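PDB 5T3B: glycoside Hydrolase from Bacteroides plebeius, which belongs to glycoside hydrolase family 50 and probably cleaves polysaccharide glycosidic bonds for a human gut bacterium. Local coordinates for residues E305-K319 and N344-D356. Sequence-based numbering, arbitrary orientation. Where two conformers were deposited one is given.
Sequences EFAGICAEKYYSAIK and NSYIIKAAGKYCD. With EDO (1,2-ethanediol), chain L; EDO (1,2-ethanediol), chain M.
Helices 305-319 and 345-354 run side by side as a close parallel pair, axes 7.7 Å apart and inclined by 18°, with the CA atoms of Gly308 and Ile347 just 4.4 Å apart. This is small-residue helix packing: a CB on Gly308 would collide with Tyr346 CB, and further along Ala311 CB meets Ala350 CB at 4.0 Å, beside Ile347 CG2. The pair joins helix 300-324 to the helix before strand 358-361, probably on the outside of the (beta/alpha)8 barrel expected of family 50. At the N-terminal end Glu305 CA sits 3.8 Å from the centroid of the Tyr346 ring, a CH-pi contact over its face, while Tyr346 OH hydrogen-bonds to Glu301 and Glu305 OE1 forms a salt bridge with Lys289. Toward the C-terminal ends, the Tyr315 ring takes Cys355 SG over one face, a sulfur-aromatic contact; Ala351 CB touches its CE2, and its OH hydrogen-bonds to Ser335. Tyr354 lays its ring over Ser316, whose CB is 3.4 Å from the ring centroid. In one of two conformers, Glu312's bend at chi2 (90°) carries its carboxylate to the edge of the Tyr354 ring, the planes 78° apart; OE1 accepts from Tyr354 OH at 2.9 Å and OE2 forms a salt bridge with Lys353 NZ at 3.1 Å, each donor syn but tilted out of the carboxylate plane. A leucine in place of Tyr354 would probably lose the flat face over Ser316 CB and leave Glu312 OE1 without its hydroxyl donor. Lys319, bent at chi2 and chi4, curls round Tyr354 O, its NZ hydrogen-bonding from above the carbonyl plane and forming a salt bridge with Asp356 OD1, 3.1 Å away; a water accepting from NZ donates to Lys353 O.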
ATOM      1  N   GLU A 305     -19.391   7.152  11.442  1.00 12.94           N
ATOM      2  CA  GLU A 305     -18.869   8.307  12.130  1.00 14.42           C
ATOM      3  C   GLU A 305     -18.016   7.951  13.324  1.00 12.36           C
ATOM      4  O   GLU A 305     -16.933   8.512  13.524  1.00 13.16           O
ATOM      5  CB  GLU A 305     -20.011   9.227  12.570  1.00 15.94           C
ATOM      6  CG  GLU A 305     -19.481  10.523  13.121  1.00 19.97           C
ATOM      7  CD  GLU A 305     -20.563  11.509  13.515  1.00 27.14           C
ATOM      8  OE1 GLU A 305     -21.756  11.224  13.277  1.00 29.59           O
ATOM      9  OE2 GLU A 305     -20.195  12.570  14.111  1.00 35.29           O
ATOM     10  N   PHE A 306     -18.482   6.990  14.117  1.00 13.26           N
ATOM     11  CA  PHE A 306     -17.712   6.562  15.283  1.00 12.77           C
ATOM     12  C   PHE A 306     -16.356   5.973  14.879  1.00 10.85           C
ATOM     13  O   PHE A 306     -15.342   6.266  15.502  1.00 11.80           O
ATOM     14  CB  PHE A 306     -18.505   5.572  16.154  1.00 13.36           C
ATOM     15  CG  PHE A 306     -17.756   5.109  17.347  1.00 13.19           C
ATOM     16  CD1 PHE A 306     -17.555   5.947  18.408  1.00 13.98           C
ATOM     17  CD2 PHE A 306     -17.197   3.863  17.365  1.00 13.42           C
ATOM     18  CE1 PHE A 306     -16.788   5.513  19.493  1.00 14.88           C
ATOM     19  CE2 PHE A 306     -16.407   3.434  18.402  1.00 16.18           C
ATOM     20  CZ  PHE A 306     -16.234   4.234  19.507  1.00 14.36           C
ATOM     21  N   ALA A 307     -16.365   5.117  13.838  1.00 12.00           N
ATOM     22  CA  ALA A 307     -15.117   4.600  13.332  1.00 11.86           C
ATOM     23  C   ALA A 307     -14.159   5.730  12.917  1.00 10.86           C
ATOM     24  O   ALA A 307     -12.954   5.646  13.098  1.00 11.88           O
ATOM     25  CB  ALA A 307     -15.406   3.621  12.184  1.00 12.37           C
ATOM     26  N   GLY A 308     -14.705   6.777  12.294  1.00 10.83           N
ATOM     27  CA  GLY A 308     -13.944   7.962  11.961  1.00 11.45           C
ATOM     28  C   GLY A 308     -13.313   8.656  13.158  1.00 10.91           C
ATOM     29  O   GLY A 308     -12.199   9.155  13.079  1.00 12.60           O
ATOM     30  N   ILE A 309     -14.048   8.747  14.275  1.00 11.77           N
ATOM     31  CA  ILE A 309     -13.514   9.312  15.515  1.00 11.78           C
ATOM     32  C   ILE A 309     -12.355   8.472  16.020  1.00 11.41           C
ATOM     33  O   ILE A 309     -11.298   9.000  16.408  1.00 11.88           O
ATOM     34  CB  ILE A 309     -14.614   9.450  16.618  1.00 14.38           C
ATOM     35  CG1 ILE A 309     -15.585  10.553  16.179  1.00 16.53           C
ATOM     36  CG2 ILE A 309     -13.984   9.685  17.962  1.00 16.46           C
ATOM     37  CD1 ILE A 309     -16.837  10.535  16.958  1.00 20.61           C
ATOM     38  N   CYS A 310     -12.509   7.161  15.950  1.00 10.77           N
ATOM     39  CA  CYS A 310     -11.419   6.274  16.313  1.00 10.77           C
ATOM     40  C   CYS A 310     -10.179   6.515  15.450  1.00 10.36           C
ATOM     41  O   CYS A 310      -9.053   6.617  15.918  1.00 10.07           O
ATOM     42  CB  CYS A 310     -11.864   4.794  16.162  1.00 11.65           C
ATOM     43  SG  CYS A 310     -13.120   4.248  17.274  1.00 13.64           S
ATOM     44  N   ALA A 311     -10.418   6.654  14.136  1.00  9.82           N
ATOM     45  CA  ALA A 311      -9.359   6.926  13.206  1.00 10.12           C
ATOM     46  C   ALA A 311      -8.701   8.246  13.478  1.00  9.92           C
ATOM     47  O   ALA A 311      -7.464   8.375  13.371  1.00 10.55           O
ATOM     48  CB  ALA A 311      -9.844   6.807  11.770  1.00 11.53           C
ATOM     49  N   GLU A 312      -9.511   9.263  13.776  0.50 10.89           N
ATOM     50  CA  GLU A 312      -8.960  10.575  14.124  0.50 11.80           C
ATOM     51  C   GLU A 312      -8.014  10.491  15.322  0.50  9.95           C
ATOM     52  O   GLU A 312      -6.890  11.019  15.266  0.50 11.25           O
ATOM     53  CB  GLU A 312     -10.118  11.563  14.404  0.50 15.12           C
ATOM     54  CG  GLU A 312      -9.706  12.805  15.136  0.50 19.56           C
ATOM     55  CD  GLU A 312      -9.297  13.932  14.231  0.50 21.61           C
ATOM     56  OE1 GLU A 312      -8.611  14.846  14.777  0.50 25.70           O
ATOM     57  OE2 GLU A 312      -9.686  13.895  13.019  0.50 23.76           O
ATOM     58  N   LYS A 313      -8.424   9.788  16.380  0.50  9.05           N
ATOM     59  CA  LYS A 313      -7.591   9.688  17.563  0.50  9.85           C
ATOM     60  C   LYS A 313      -6.307   8.875  17.280  0.50  9.15           C
ATOM     61  O   LYS A 313      -5.243   9.154  17.826  0.50 10.97           O
ATOM     62  CB  LYS A 313      -8.360   9.094  18.740  0.50  9.64           C
ATOM     63  CG  LYS A 313      -9.441  10.008  19.264  0.50 10.38           C
ATOM     64  CD  LYS A 313      -9.968   9.462  20.567  0.50 12.98           C
ATOM     65  CE  LYS A 313      -9.020   9.750  21.706  0.50 14.46           C
ATOM     66  NZ  LYS A 313      -8.740  11.215  22.028  0.50 15.86           N
ATOM     67  N   TYR A 314      -6.441   7.863  16.412  1.00 10.20           N
ATOM     68  CA  TYR A 314      -5.318   7.033  16.018  1.00  8.86           C
ATOM     69  C   TYR A 314      -4.285   7.841  15.213  1.00  8.27           C
ATOM     70  O   TYR A 314      -3.128   7.971  15.601  1.00  9.27           O
ATOM     71  CB  TYR A 314      -5.870   5.826  15.266  1.00  8.58           C
ATOM     72  CG  TYR A 314      -4.792   4.902  14.796  1.00  8.65           C
ATOM     73  CD1 TYR A 314      -4.210   3.987  15.664  1.00  8.48           C
ATOM     74  CD2 TYR A 314      -4.284   4.993  13.502  1.00  8.77           C
ATOM     75  CE1 TYR A 314      -3.184   3.148  15.258  1.00  8.14           C
ATOM     76  CE2 TYR A 314      -3.274   4.137  13.093  1.00  7.82           C
ATOM     77  CZ  TYR A 314      -2.691   3.280  13.982  1.00  8.02           C
ATOM     78  OH  TYR A 314      -1.691   2.450  13.558  1.00  8.72           O
ATOM     79  N   TYR A 315      -4.739   8.346  14.056  1.00  8.18           N
ATOM     80  CA  TYR A 315      -3.827   8.997  13.144  1.00  8.33           C
ATOM     81  C   TYR A 315      -3.246  10.288  13.710  1.00  8.92           C
ATOM     82  O   TYR A 315      -2.058  10.574  13.481  1.00  9.72           O
ATOM     83  CB  TYR A 315      -4.518   9.274  11.816  1.00  9.21           C
ATOM     84  CG  TYR A 315      -4.840   8.055  10.952  1.00  8.72           C
ATOM     85  CD1 TYR A 315      -3.874   7.086  10.647  1.00  9.88           C
ATOM     86  CD2 TYR A 315      -6.106   7.897  10.434  1.00  9.74           C
ATOM     87  CE1 TYR A 315      -4.187   6.062   9.784  1.00 10.36           C
ATOM     88  CE2 TYR A 315      -6.404   6.873   9.570  1.00 11.68           C
ATOM     89  CZ  TYR A 315      -5.444   5.948   9.269  1.00  9.99           C
ATOM     90  OH  TYR A 315      -5.780   4.892   8.403  1.00 13.87           O
ATOM     91  N   SER A 316      -4.039  11.052  14.449  0.50  8.68           N
ATOM     92  CA  SER A 316      -3.521  12.270  14.967  0.50  8.62           C
ATOM     93  C   SER A 316      -2.456  12.041  16.016  0.50  8.75           C
ATOM     94  O   SER A 316      -1.438  12.755  16.052  0.50  9.75           O
ATOM     95  CB  SER A 316      -4.668  13.131  15.486  0.50  8.82           C
ATOM     96  OG  SER A 316      -5.253  12.547  16.673  0.50  6.84           O
ATOM     97  N   ALA A 317      -2.616  11.014  16.848  1.00  8.79           N
ATOM     98  CA  ALA A 317      -1.591  10.711  17.824  1.00  9.75           C
ATOM     99  C   ALA A 317      -0.251  10.407  17.154  1.00  9.71           C
ATOM    100  O   ALA A 317       0.804  10.792  17.631  1.00 10.11           O
ATOM    101  CB  ALA A 317      -1.986   9.521  18.685  1.00 11.21           C
ATOM    102  N   ILE A 318      -0.302   9.646  16.059  1.00  9.35           N
ATOM    103  CA  ILE A 318       0.909   9.225  15.410  1.00  9.59           C
ATOM    104  C   ILE A 318       1.573  10.399  14.657  1.00  9.15           C
ATOM    105  O   ILE A 318       2.764  10.624  14.734  1.00  9.79           O
ATOM    106  CB  ILE A 318       0.635   7.992  14.550  1.00 10.29           C
ATOM    107  CG1 ILE A 318       0.222   6.837  15.515  1.00 10.75           C
ATOM    108  CG2 ILE A 318       1.887   7.636  13.743  1.00 11.23           C
ATOM    109  CD1 ILE A 318      -0.425   5.653  14.815  1.00 13.12           C
ATOM    110  N   LYS A 319       0.760  11.169  13.912  1.00  9.55           N
ATOM    111  CA  LYS A 319       1.307  12.314  13.252  1.00 10.77           C
ATOM    112  C   LYS A 319       1.903  13.325  14.258  1.00  9.45           C
ATOM    113  O   LYS A 319       3.006  13.858  14.044  1.00 11.59           O
ATOM    114  CB  LYS A 319       0.288  12.987  12.353  1.00 14.34           C
ATOM    115  CG  LYS A 319       0.817  14.170  11.560  1.00 15.35           C
ATOM    116  CD  LYS A 319       2.003  13.799  10.640  1.00 21.24           C
ATOM    117  CE  LYS A 319       2.324  14.923   9.669  1.00 29.85           C
ATOM    118  NZ  LYS A 319       1.494  14.805   8.469  1.00 32.61           N
ATOM    119  N   ASN A 344     -14.971   4.015   3.989  1.00  9.97           N
ATOM    120  CA  ASN A 344     -15.644   4.890   4.968  1.00 11.29           C
ATOM    121  C   ASN A 344     -15.108   6.282   4.865  1.00 10.81           C
ATOM    122  O   ASN A 344     -13.974   6.532   5.261  1.00 10.56           O
ATOM    123  CB  ASN A 344     -15.430   4.287   6.364  1.00 10.23           C
ATOM    124  CG  ASN A 344     -16.062   5.077   7.482  1.00 10.47           C
ATOM    125  OD1 ASN A 344     -16.456   6.208   7.306  1.00 12.73           O
ATOM    126  ND2 ASN A 344     -16.125   4.496   8.659  1.00 12.30           N
ATOM    127  N   SER A 345     -15.926   7.218   4.371  1.00 10.56           N
ATOM    128  CA  SER A 345     -15.498   8.565   4.152  1.00 10.51           C
ATOM    129  C   SER A 345     -14.998   9.228   5.417  1.00 11.92           C
ATOM    130  O   SER A 345     -14.171  10.107   5.338  1.00 12.05           O
ATOM    131  CB  SER A 345     -16.597   9.412   3.531  1.00 13.07           C
ATOM    132  OG  SER A 345     -17.742   9.456   4.343  1.00 17.05           O
ATOM    133  N   TYR A 346     -15.557   8.850   6.588  1.00 10.88           N
ATOM    134  CA  TYR A 346     -15.091   9.465   7.814  1.00 11.38           C
ATOM    135  C   TYR A 346     -13.660   9.080   8.163  1.00 10.72           C
ATOM    136  O   TYR A 346     -12.906   9.856   8.748  1.00 11.40           O
ATOM    137  CB  TYR A 346     -15.989   9.153   9.008  1.00 11.65           C
ATOM    138  CG  TYR A 346     -17.385   9.716   8.885  1.00 14.57           C
ATOM    139  CD1 TYR A 346     -17.652  11.011   9.310  1.00 18.33           C
ATOM    140  CD2 TYR A 346     -18.425   8.965   8.411  1.00 15.31           C
ATOM    141  CE1 TYR A 346     -18.933  11.520   9.240  1.00 22.21           C
ATOM    142  CE2 TYR A 346     -19.717   9.450   8.362  1.00 20.56           C
ATOM    143  CZ  TYR A 346     -19.958  10.737   8.751  1.00 20.46           C
ATOM    144  OH  TYR A 346     -21.220  11.220   8.679  1.00 27.70           O
ATOM    145  N   ILE A 347     -13.296   7.835   7.846  1.00 10.16           N
ATOM    146  CA  ILE A 347     -11.927   7.360   8.099  1.00  8.97           C
ATOM    147  C   ILE A 347     -10.968   8.024   7.096  1.00 10.07           C
ATOM    148  O   ILE A 347      -9.889   8.467   7.459  1.00 10.78           O
ATOM    149  CB  ILE A 347     -11.856   5.848   8.018  1.00  9.77           C
ATOM    150  CG1 ILE A 347     -12.614   5.222   9.179  1.00 10.03           C
ATOM    151  CG2 ILE A 347     -10.414   5.344   8.006  1.00 10.82           C
ATOM    152  CD1 ILE A 347     -12.687   3.745   9.150  1.00 10.82           C
ATOM    153  N   ILE A 348     -11.384   8.078   5.840  1.00  9.13           N
ATOM    154  CA  ILE A 348     -10.565   8.746   4.822  1.00  9.92           C
ATOM    155  C   ILE A 348     -10.357  10.222   5.188  1.00  9.15           C
ATOM    156  O   ILE A 348      -9.261  10.744   4.994  1.00  9.92           O
ATOM    157  CB  ILE A 348     -11.114   8.575   3.416  1.00 10.01           C
ATOM    158  CG1 ILE A 348     -11.205   7.087   3.036  1.00 10.12           C
ATOM    159  CG2 ILE A 348     -10.272   9.284   2.366  1.00  9.36           C
ATOM    160  CD1 ILE A 348      -9.892   6.331   2.886  1.00 12.37           C
ATOM    161  N   LYS A 349     -11.405  10.905   5.698  1.00 10.12           N
ATOM    162  CA  LYS A 349     -11.251  12.272   6.148  1.00 12.50           C
ATOM    163  C   LYS A 349     -10.209  12.390   7.228  1.00 11.50           C
ATOM    164  O   LYS A 349      -9.310  13.270   7.183  1.00 12.75           O
ATOM    165  CB  LYS A 349     -12.570  12.830   6.604  1.00 13.99           C
ATOM    166  CG  LYS A 349     -12.432  14.285   7.033  1.00 21.14           C
ATOM    167  CD  LYS A 349     -13.831  14.863   7.269  1.00 26.76           C
ATOM    168  CE  LYS A 349     -13.714  16.341   7.640  1.00 34.30           C
ATOM    169  NZ  LYS A 349     -14.000  16.504   9.076  1.00 46.14           N
ATOM    170  N   ALA A 350     -10.298  11.512   8.228  1.00 10.83           N
ATOM    171  CA  ALA A 350      -9.284  11.526   9.281  1.00 11.47           C
ATOM    172  C   ALA A 350      -7.865  11.285   8.755  1.00 10.60           C
ATOM    173  O   ALA A 350      -6.909  11.957   9.108  1.00 11.85           O
ATOM    174  CB  ALA A 350      -9.661  10.518  10.344  1.00 13.38           C
ATOM    175  N   ALA A 351      -7.729  10.262   7.922  1.00 10.81           N
ATOM    176  CA  ALA A 351      -6.429   9.924   7.373  1.00 10.17           C
ATOM    177  C   ALA A 351      -5.883  11.074   6.550  1.00 10.91           C
ATOM    178  O   ALA A 351      -4.688  11.337   6.633  1.00 12.25           O
ATOM    179  CB  ALA A 351      -6.536   8.692   6.529  1.00 11.24           C
ATOM    180  N   GLY A 352      -6.740  11.783   5.790  1.00 10.70           N
ATOM    181  CA  GLY A 352      -6.207  12.916   5.012  1.00 10.18           C
ATOM    182  C   GLY A 352      -5.698  14.065   5.840  1.00 10.39           C
ATOM    183  O   GLY A 352      -4.834  14.787   5.365  1.00 12.15           O
ATOM    184  N   LYS A 353      -6.219  14.216   7.035  1.00 10.98           N
ATOM    185  CA  LYS A 353      -5.798  15.342   7.924  1.00 12.24           C
ATOM    186  C   LYS A 353      -4.461  15.057   8.516  1.00 11.73           C
ATOM    187  O   LYS A 353      -3.708  15.981   8.828  1.00 14.09           O
ATOM    188  CB  LYS A 353      -6.811  15.545   9.049  1.00 12.73           C
ATOM    189  CG  LYS A 353      -8.082  16.144   8.581  1.00 17.32           C
ATOM    190  CD  LYS A 353      -9.100  16.180   9.769  1.00 23.53           C
ATOM    191  CE  LYS A 353      -8.674  16.947  10.973  1.00 32.89           C
ATOM    192  NZ  LYS A 353      -9.800  16.856  12.006  1.00 40.25           N
ATOM    193  N   TYR A 354      -4.090  13.794   8.696  1.00 10.21           N
ATOM    194  CA  TYR A 354      -2.891  13.393   9.498  1.00 12.08           C
ATOM    195  C   TYR A 354      -1.820  12.600   8.802  1.00 12.96           C
ATOM    196  O   TYR A 354      -0.645  12.702   9.093  1.00 17.27           O
ATOM    197  CB  TYR A 354      -3.381  12.721  10.811  1.00 12.44           C
ATOM    198  CG  TYR A 354      -4.210  13.601  11.637  1.00 13.65           C
ATOM    199  CD1 TYR A 354      -3.604  14.725  12.261  1.00 15.42           C
ATOM    200  CD2 TYR A 354      -5.553  13.442  11.779  1.00 15.06           C
ATOM    201  CE1 TYR A 354      -4.331  15.574  13.068  1.00 18.31           C
ATOM    202  CE2 TYR A 354      -6.309  14.338  12.555  1.00 18.04           C
ATOM    203  CZ  TYR A 354      -5.656  15.449  13.131  1.00 16.96           C
ATOM    204  OH  TYR A 354      -6.312  16.321  13.963  1.00 27.47           O
ATOM    205  N   CYS A 355      -2.183  11.788   7.871  1.00 10.72           N
ATOM    206  CA  CYS A 355      -1.231  10.980   7.147  1.00 10.89           C
ATOM    207  C   CYS A 355      -0.572  11.855   6.073  1.00  9.73           C
ATOM    208  O   CYS A 355      -1.226  12.681   5.441  1.00 11.86           O
ATOM    209  CB  CYS A 355      -1.880   9.780   6.477  1.00 11.73           C
ATOM    210  SG  CYS A 355      -2.626   8.596   7.566  1.00 13.85           S
ATOM    211  N   ASP A 356       0.727  11.672   5.849  1.00  9.21           N
ATOM    212  CA  ASP A 356       1.313  12.268   4.664  1.00  9.28           C
ATOM    213  C   ASP A 356       0.835  11.631   3.370  1.00  9.71           C
ATOM    214  O   ASP A 356       0.646  12.278   2.354  1.00 10.12           O
ATOM    215  CB  ASP A 356       2.817  12.228   4.771  1.00 10.73           C
ATOM    216  CG  ASP A 356       3.306  13.044   5.952  1.00 10.87           C
ATOM    217  OD1 ASP A 356       3.147  14.309   5.884  1.00 14.88           O
ATOM    218  OD2 ASP A 356       3.846  12.492   6.940  1.00 11.45           O
TER
HETATM  219  C1  EDO L 510     -19.755   7.211   5.534  1.00 35.59           C
HETATM  220  O1  EDO L 510     -20.352   8.209   4.713  1.00 45.46           O
HETATM  221  C2  EDO L 510     -19.653   6.031   4.622  1.00 33.56           C
HETATM  222  O2  EDO L 510     -18.623   6.217   3.675  1.00 22.41           O
HETATM  223  C1  EDO M 511       6.986  14.528   8.040  1.00 28.62           C
HETATM  224  O1  EDO M 511       5.839  13.874   8.612  1.00 27.30           O
HETATM  225  C2  EDO M 511       6.655  15.981   7.611  1.00 24.85           C
HETATM  226  O2  EDO M 511       5.470  15.750   6.811  1.00 26.79           O
HETATM  227  O   HOH W   1      -0.810  16.319   8.535  1.00 50.11           O